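Local coordinates for protein BauA (PDB 6HCP) that takes up ferric preacinetobactin across the outer membrane of Acinetobacter baumannii, as a siderophore receptor of the TonB-dependent family, at residues Phe581-Pro586 against Val604-Ala609; Asp170-Arg175 against Val192-Gly197. All blocks are in the same frame, centred on the assembly; numbering follows the deposited sequence.

Contact 1: Phe581-Pro586 against Val604-Ala609; sequences FTYLDP and VPKNQA. With C8E ((hydroxyethyloxy)tri(ethyloxy)octane), chain B.
Val604 meets Pro586 and Leu584 through one methyl: CG2 lies 3.8 Å from Pro586 CG, two compact apolar side chains sliding past each other in opposite directions, while the Leu584 side chain crosses Val604 at about a right angle and touches it with CD2. At Lys606 the backbone pairing resumes after the irregular Val604-Pro605 stretch, its O taking the N-H of Leu584 at 2.7 Å. A water also donates to this oxygen and to Thr582 OG1, so two donors grip it; Thr582 OG1 is further bonded to Pro89 O. The long Lys606 side chain runs beside Tyr583, and its bend at chi3 (83°) turns CE toward the phenol, 3.6 Å from Tyr583 OH. NZ makes a long salt bridge, 3.8 Å, with Asp585 OD1. Asn607 sits on the Phe581 and Tyr583 face, where its CB touches O9 of a C8E detergent at 3.4 Å. Gln608 and Thr582 form a hydrogen-bonded pair (Thr582 N to Gln608 O 3.0 Å), their side chains side by side on the other face. Small Ala609 leaves room for the Phe581 ring, CB lying 3.5 Å from Phe581 CD2. Polar residues facing the plug-region segment 91-92 and aromatic ones facing detergent mark an antiparallel hairpin of a TonB-dependent receptor barrel.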
loop_
_atom_site.group_PDB
_atom_site.type_symbol
_atom_site.label_atom_id
_atom_site.label_comp_id
_atom_site.label_asym_id
_atom_site.label_seq_id
_atom_site.Cartn_x
_atom_site.Cartn_y
_atom_site.Cartn_z
ATOM N N PHE A 581 -10.708 19.900 -17.618
ATOM C CA PHE A 581 -9.648 20.828 -17.246
ATOM C C PHE A 581 -10.279 22.209 -17.064
ATOM O O PHE A 581 -11.154 22.608 -17.838
ATOM C CB PHE A 581 -8.567 20.906 -18.331
ATOM C CG PHE A 581 -8.001 19.565 -18.729
ATOM C CD1 PHE A 581 -8.673 18.747 -19.626
ATOM C CD2 PHE A 581 -6.834 19.086 -18.153
ATOM C CE1 PHE A 581 -8.210 17.468 -19.906
ATOM C CE2 PHE A 581 -6.329 17.839 -18.499
ATOM C CZ PHE A 581 -7.049 17.009 -19.324
ATOM N N THR A 582 -9.834 22.929 -16.031
ATOM C CA THR A 582 -10.241 24.311 -15.856
ATOM C C THR A 582 -9.042 25.195 -15.517
ATOM O O THR A 582 -8.089 24.752 -14.892
ATOM C CB THR A 582 -11.259 24.471 -14.730
ATOM O OG1 THR A 582 -10.665 23.828 -13.593
ATOM C CG2 THR A 582 -12.622 23.924 -15.085
ATOM N N TYR A 583 -9.102 26.432 -16.015
ATOM C CA TYR A 583 -8.283 27.529 -15.548
ATOM C C TYR A 583 -9.206 28.580 -14.921
ATOM O O TYR A 583 -10.216 28.960 -15.516
ATOM C CB TYR A 583 -7.496 28.180 -16.691
ATOM C CG TYR A 583 -6.769 29.438 -16.276
ATOM C CD1 TYR A 583 -5.659 29.383 -15.437
ATOM C CD2 TYR A 583 -7.276 30.696 -16.593
ATOM C CE1 TYR A 583 -5.087 30.537 -14.918
ATOM C CE2 TYR A 583 -6.689 31.859 -16.118
ATOM C CZ TYR A 583 -5.592 31.780 -15.277
ATOM O OH TYR A 583 -5.001 32.934 -14.841
ATOM N N LEU A 584 -8.884 28.971 -13.691
ATOM C CA LEU A 584 -9.640 29.960 -12.942
ATOM C C LEU A 584 -8.699 31.082 -12.510
ATOM O O LEU A 584 -7.605 30.814 -11.990
ATOM C CB LEU A 584 -10.252 29.255 -11.730
ATOM C CG LEU A 584 -10.959 30.147 -10.720
ATOM C CD1 LEU A 584 -12.279 30.630 -11.294
ATOM C CD2 LEU A 584 -11.184 29.395 -9.425
ATOM N N ASP A 585 -9.171 32.320 -12.677
ATOM C CA ASP A 585 -8.482 33.496 -12.198
ATOM C C ASP A 585 -9.398 34.206 -11.207
ATOM O O ASP A 585 -10.256 34.996 -11.607
ATOM C CB ASP A 585 -8.099 34.405 -13.370
ATOM C CG ASP A 585 -7.438 35.693 -12.936
ATOM O OD1 ASP A 585 -6.707 35.626 -11.936
ATOM O OD2 ASP A 585 -7.836 36.763 -13.468
ATOM N N PRO A 586 -9.308 33.868 -9.899
ATOM C CA PRO A 586 -10.185 34.430 -8.880
ATOM C C PRO A 586 -9.488 35.616 -8.206
ATOM O O PRO A 586 -8.529 35.416 -7.450
ATOM C CB PRO A 586 -10.376 33.245 -7.922
ATOM C CG PRO A 586 -9.072 32.477 -8.013
ATOM C CD PRO A 586 -8.407 32.850 -9.325
ATOM N N VAL A 604 -9.002 28.385 -3.229
ATOM C CA VAL A 604 -9.277 27.715 -4.487
ATOM C C VAL A 604 -8.011 27.655 -5.332
ATOM O O VAL A 604 -7.233 28.598 -5.363
ATOM C CB VAL A 604 -10.430 28.379 -5.258
ATOM C CG1 VAL A 604 -11.743 28.162 -4.531
ATOM C CG2 VAL A 604 -10.158 29.849 -5.527
ATOM N N PRO A 605 -7.815 26.563 -6.097
ATOM C CA PRO A 605 -6.695 26.462 -7.028
ATOM C C PRO A 605 -7.039 27.176 -8.334
ATOM O O PRO A 605 -8.210 27.218 -8.725
ATOM C CB PRO A 605 -6.572 24.950 -7.271
ATOM C CG PRO A 605 -7.968 24.436 -7.092
ATOM C CD PRO A 605 -8.588 25.311 -6.018
ATOM N N LYS A 606 -6.010 27.634 -9.053
ATOM C CA LYS A 606 -6.229 28.242 -10.362
ATOM C C LYS A 606 -6.347 27.182 -11.461
ATOM O O LYS A 606 -7.044 27.394 -12.429
ATOM C CB LYS A 606 -5.109 29.226 -10.692
ATOM C CG LYS A 606 -5.164 30.477 -9.831
ATOM C CD LYS A 606 -4.070 31.470 -10.145
ATOM C CE LYS A 606 -4.384 32.364 -11.313
ATOM N NZ LYS A 606 -3.605 33.619 -11.193
ATOM N N ASN A 607 -5.729 26.023 -11.259
ATOM C CA ASN A 607 -5.742 24.968 -12.292
ATOM C C ASN A 607 -6.309 23.685 -11.678
ATOM O O ASN A 607 -5.824 23.255 -10.654
ATOM C CB ASN A 607 -4.346 24.702 -12.862
ATOM C CG ASN A 607 -3.666 25.956 -13.400
ATOM O OD1 ASN A 607 -4.320 26.819 -13.950
ATOM N ND2 ASN A 607 -2.352 25.949 -13.466
ATOM N N GLN A 608 -7.172 22.993 -12.432
ATOM C CA GLN A 608 -7.623 21.649 -12.074
ATOM C C GLN A 608 -7.657 20.781 -13.324
ATOM O O GLN A 608 -8.045 21.229 -14.406
ATOM C CB GLN A 608 -9.023 21.650 -11.469
ATOM C CG GLN A 608 -9.152 22.383 -10.150
ATOM C CD GLN A 608 -10.424 21.958 -9.450
ATOM O OE1 GLN A 608 -10.870 20.830 -9.592
ATOM N NE2 GLN A 608 -11.153 22.921 -8.931
ATOM N N ALA A 609 -7.280 19.518 -13.143
ATOM C CA ALA A 609 -7.432 18.495 -14.157
ATOM C C ALA A 609 -7.928 17.222 -13.476
ATOM O O ALA A 609 -7.353 16.788 -12.464
ATOM C CB ALA A 609 -6.112 18.238 -14.834
HETATM C C1 C8E B . -9.574 24.675 -21.358
HETATM C C2 C8E B . -8.162 24.270 -21.019
HETATM C C3 C8E B . -7.839 24.502 -19.546
HETATM C C4 C8E B . -6.423 24.012 -19.244
HETATM C C5 C8E B . -6.093 24.051 -17.755
HETATM C C6 C8E B . -4.960 23.089 -17.405
HETATM C C7 C8E B . -4.845 22.905 -15.896
HETATM C C8 C8E B . -4.077 21.635 -15.495
HETATM O O9 C8E B . -3.358 21.821 -14.281
HETATM C C10 C8E B . -3.391 20.759 -13.317
HETATM C C11 C8E B . -2.616 21.116 -12.059
HETATM O O12 C8E B . -1.275 20.623 -12.038
HETATM C C13 C8E B . -0.292 21.694 -11.910
HETATM C C14 C8E B . 0.473 21.684 -10.566
HETATM O O15 C8E B . 0.849 22.986 -10.016
HETATM C C16 C8E B . 1.227 22.937 -8.599
HETATM C C17 C8E B . 1.545 24.299 -7.906
HETATM O O18 C8E B . 2.138 23.983 -6.603
HETATM O O HOH W 1 -9.457 25.831 -12.061
#

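Contact 2: Asp170-Arg175 against Val192-Gly197; sequences DEPFAR and VGRRFG
Phe173 and Gly193 face each other as a hydrogen-bonded pair in the antiparallel hairpin of strands 173-181 and 184-196, at the start of the beta-barrel, where the chain enters its wall. Two backbone bonds join them: Phe173 N donates to Gly193 O at 2.9 Å, and Gly193 N returns a bond to Phe173 O at 2.8 Å. Each oxygen also receives a CA-H contact, Gly193 O from Pro172 and Phe173 O from Val192. Gly193 brings no side chain to the face that carries Phe173.

Apolar contact is slight. Ala174 CB meets Val192 CG1 at 3.9 Å, a small residue against a branched one that fits the extended backbone. Farther out, the pyrrolidine of Pro172, a residue with no N-H to offer a neighbouring strand, lies over one face of the Arg194 guanidinium. Its CB stands 3.6 Å above that plane, offset toward the rim; the bend of Arg194 at chi3 (-81°) turns NE aside, and chi4 (-77°) then sets CZ by the Pro172 ring.

Charge and water act at the open end. Asp170 OD1 lies well out of the Arg195 guanidinium plane, so their attraction is one of charge alone; the guanidinium forms a salt bridge with Asp232 and hydrogen bonds with Lys200 O and Ala168 O. There the loop at Asp170 has drawn away from strand 184-196, and one water spans the gap, donating to Asp170 O at 2.6 Å and accepting from Arg195 N at 2.9 Å.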
loop_
_atom_site.group_PDB
_atom_site.type_symbol
_atom_site.label_atom_id
_atom_site.label_comp_id
_atom_site.label_asym_id
_atom_site.label_seq_id
_atom_site.Cartn_x
_atom_site.Cartn_y
_atom_site.Cartn_z
ATOM N N ASP A 170 -42.039 0.770 -12.586
ATOM C CA ASP A 170 -43.227 -0.041 -12.924
ATOM C C ASP A 170 -43.112 -1.448 -12.321
ATOM O O ASP A 170 -44.031 -1.899 -11.629
ATOM C CB ASP A 170 -43.430 -0.090 -14.438
ATOM C CG ASP A 170 -44.070 1.173 -14.992
ATOM O OD1 ASP A 170 -44.861 1.809 -14.251
ATOM O OD2 ASP A 170 -43.744 1.537 -16.136
ATOM N N GLU A 171 -41.921 -2.040 -12.443
ATOM C CA GLU A 171 -41.655 -3.396 -11.956
ATOM C C GLU A 171 -41.252 -3.353 -10.489
ATOM O O GLU A 171 -40.401 -2.559 -10.091
ATOM C CB GLU A 171 -40.567 -4.056 -12.808
ATOM C CG GLU A 171 -41.095 -4.577 -14.134
ATOM C CD GLU A 171 -42.499 -5.153 -14.050
ATOM O OE1 GLU A 171 -42.655 -6.211 -13.410
ATOM O OE2 GLU A 171 -43.449 -4.491 -14.529
ATOM N N PRO A 172 -41.806 -4.255 -9.651
ATOM C CA PRO A 172 -41.469 -4.291 -8.232
ATOM C C PRO A 172 -39.955 -4.487 -8.048
ATOM O O PRO A 172 -39.306 -5.106 -8.877
ATOM C CB PRO A 172 -42.274 -5.481 -7.685
ATOM C CG PRO A 172 -43.394 -5.669 -8.694
ATOM C CD PRO A 172 -42.783 -5.287 -10.026
ATOM N N PHE A 173 -39.409 -3.889 -6.991
ATOM C CA PHE A 173 -37.975 -3.748 -6.829
ATOM C C PHE A 173 -37.620 -3.882 -5.358
ATOM O O PHE A 173 -38.298 -3.317 -4.501
ATOM C CB PHE A 173 -37.519 -2.381 -7.342
ATOM C CG PHE A 173 -36.051 -2.114 -7.141
ATOM C CD1 PHE A 173 -35.114 -2.700 -7.974
ATOM C CD2 PHE A 173 -35.623 -1.193 -6.199
ATOM C CE1 PHE A 173 -33.770 -2.382 -7.863
ATOM C CE2 PHE A 173 -34.276 -0.885 -6.079
ATOM C CZ PHE A 173 -33.351 -1.492 -6.897
ATOM N N ALA A 174 -36.571 -4.655 -5.066
ATOM C CA ALA A 174 -36.052 -4.727 -3.723
ATOM C C ALA A 174 -34.560 -5.073 -3.764
ATOM O O ALA A 174 -34.156 -6.062 -4.378
ATOM C CB ALA A 174 -36.833 -5.722 -2.904
ATOM N N ARG A 175 -33.737 -4.177 -3.212
ATOM C CA ARG A 175 -32.294 -4.328 -3.281
ATOM C C ARG A 175 -31.719 -4.100 -1.886
ATOM O O ARG A 175 -32.122 -3.176 -1.194
ATOM C CB ARG A 175 -31.688 -3.394 -4.333
ATOM C CG ARG A 175 -30.163 -3.348 -4.306
ATOM C CD ARG A 175 -29.622 -2.380 -5.332
ATOM N NE ARG A 175 -29.857 -2.899 -6.657
ATOM C CZ ARG A 175 -29.832 -2.192 -7.769
ATOM N NH1 ARG A 175 -29.519 -0.904 -7.735
ATOM N NH2 ARG A 175 -30.162 -2.778 -8.906
ATOM N N VAL A 192 -36.545 -0.322 -1.772
ATOM C CA VAL A 192 -37.707 -1.137 -2.195
ATOM C C VAL A 192 -38.748 -0.239 -2.862
ATOM O O VAL A 192 -39.015 0.866 -2.389
ATOM C CB VAL A 192 -38.331 -1.895 -1.007
ATOM C CG1 VAL A 192 -37.346 -2.855 -0.367
ATOM C CG2 VAL A 192 -38.908 -0.963 0.037
ATOM N N GLY A 193 -39.295 -0.709 -3.986
ATOM C CA GLY A 193 -40.347 0.003 -4.679
ATOM C C GLY A 193 -41.427 -0.935 -5.201
ATOM O O GLY A 193 -41.154 -2.081 -5.571
ATOM N N ARG A 194 -42.648 -0.403 -5.290
ATOM C CA ARG A 194 -43.762 -1.094 -5.909
ATOM C C ARG A 194 -44.810 -0.051 -6.299
ATOM O O ARG A 194 -44.977 0.963 -5.603
ATOM C CB ARG A 194 -44.362 -2.109 -4.930
ATOM C CG ARG A 194 -45.460 -2.978 -5.527
ATOM C CD ARG A 194 -46.027 -3.928 -4.491
ATOM N NE ARG A 194 -45.175 -5.094 -4.325
ATOM C CZ ARG A 194 -45.124 -6.112 -5.177
ATOM N NH1 ARG A 194 -45.935 -6.147 -6.221
ATOM N NH2 ARG A 194 -44.242 -7.079 -5.001
ATOM N N ARG A 195 -45.503 -0.316 -7.407
ATOM C CA ARG A 195 -46.631 0.520 -7.843
ATOM C C ARG A 195 -47.948 -0.241 -7.629
ATOM O O ARG A 195 -47.955 -1.472 -7.529
ATOM C CB ARG A 195 -46.420 0.936 -9.298
ATOM C CG ARG A 195 -45.188 1.812 -9.483
ATOM C CD ARG A 195 -45.181 2.583 -10.779
ATOM N NE ARG A 195 -46.145 3.671 -10.739
ATOM C CZ ARG A 195 -45.945 4.849 -10.159
ATOM N NH1 ARG A 195 -46.943 5.711 -10.079
ATOM N NH2 ARG A 195 -44.765 5.146 -9.635
ATOM N N PHE A 196 -49.030 0.520 -7.448
ATOM C CA PHE A 196 -50.347 -0.008 -7.057
ATOM C C PHE A 196 -51.426 0.618 -7.938
ATOM O O PHE A 196 -51.204 1.676 -8.569
ATOM C CB PHE A 196 -50.655 0.297 -5.594
ATOM C CG PHE A 196 -49.650 -0.250 -4.618
ATOM C CD1 PHE A 196 -48.510 0.474 -4.303
ATOM C CD2 PHE A 196 -49.816 -1.509 -4.058
ATOM C CE1 PHE A 196 -47.580 -0.033 -3.407
ATOM C CE2 PHE A 196 -48.892 -2.007 -3.153
ATOM C CZ PHE A 196 -47.771 -1.270 -2.833
ATOM N N GLY A 197 -52.609 -0.011 -7.916
ATOM C CA GLY A 197 -53.752 0.423 -8.711
ATOM C C GLY A 197 -53.756 -0.252 -10.064
ATOM O O GLY A 197 -52.724 -0.744 -10.522
HETATM O O HOH W 2 -44.851 -2.427 -9.261
#

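How the contacts relate
Contacts 1 and 2 are both antiparallel hairpin pairings of the same barrel wall, on opposite sides of the chain's centre. Their centres lie about 44 Å apart and their nearest atoms about 29 Å, so neither touches the other. In sequence contact 2 is complete before contact 1 opens: 170-175 leads into the first barrel strand, whereas 581-586 and 604-609 belong to strands late in the barrel. Strand 173-181 also pairs with the last strand, 697-705, which closes the cylinder. The centre of contact 1 lies about 18 Å from the centre of the chain, and this contact packs directly against detergent; that of contact 2 lies about 30 Å out. In contact 2 the side chain of Val192 is about 9 Å from a bound C8E.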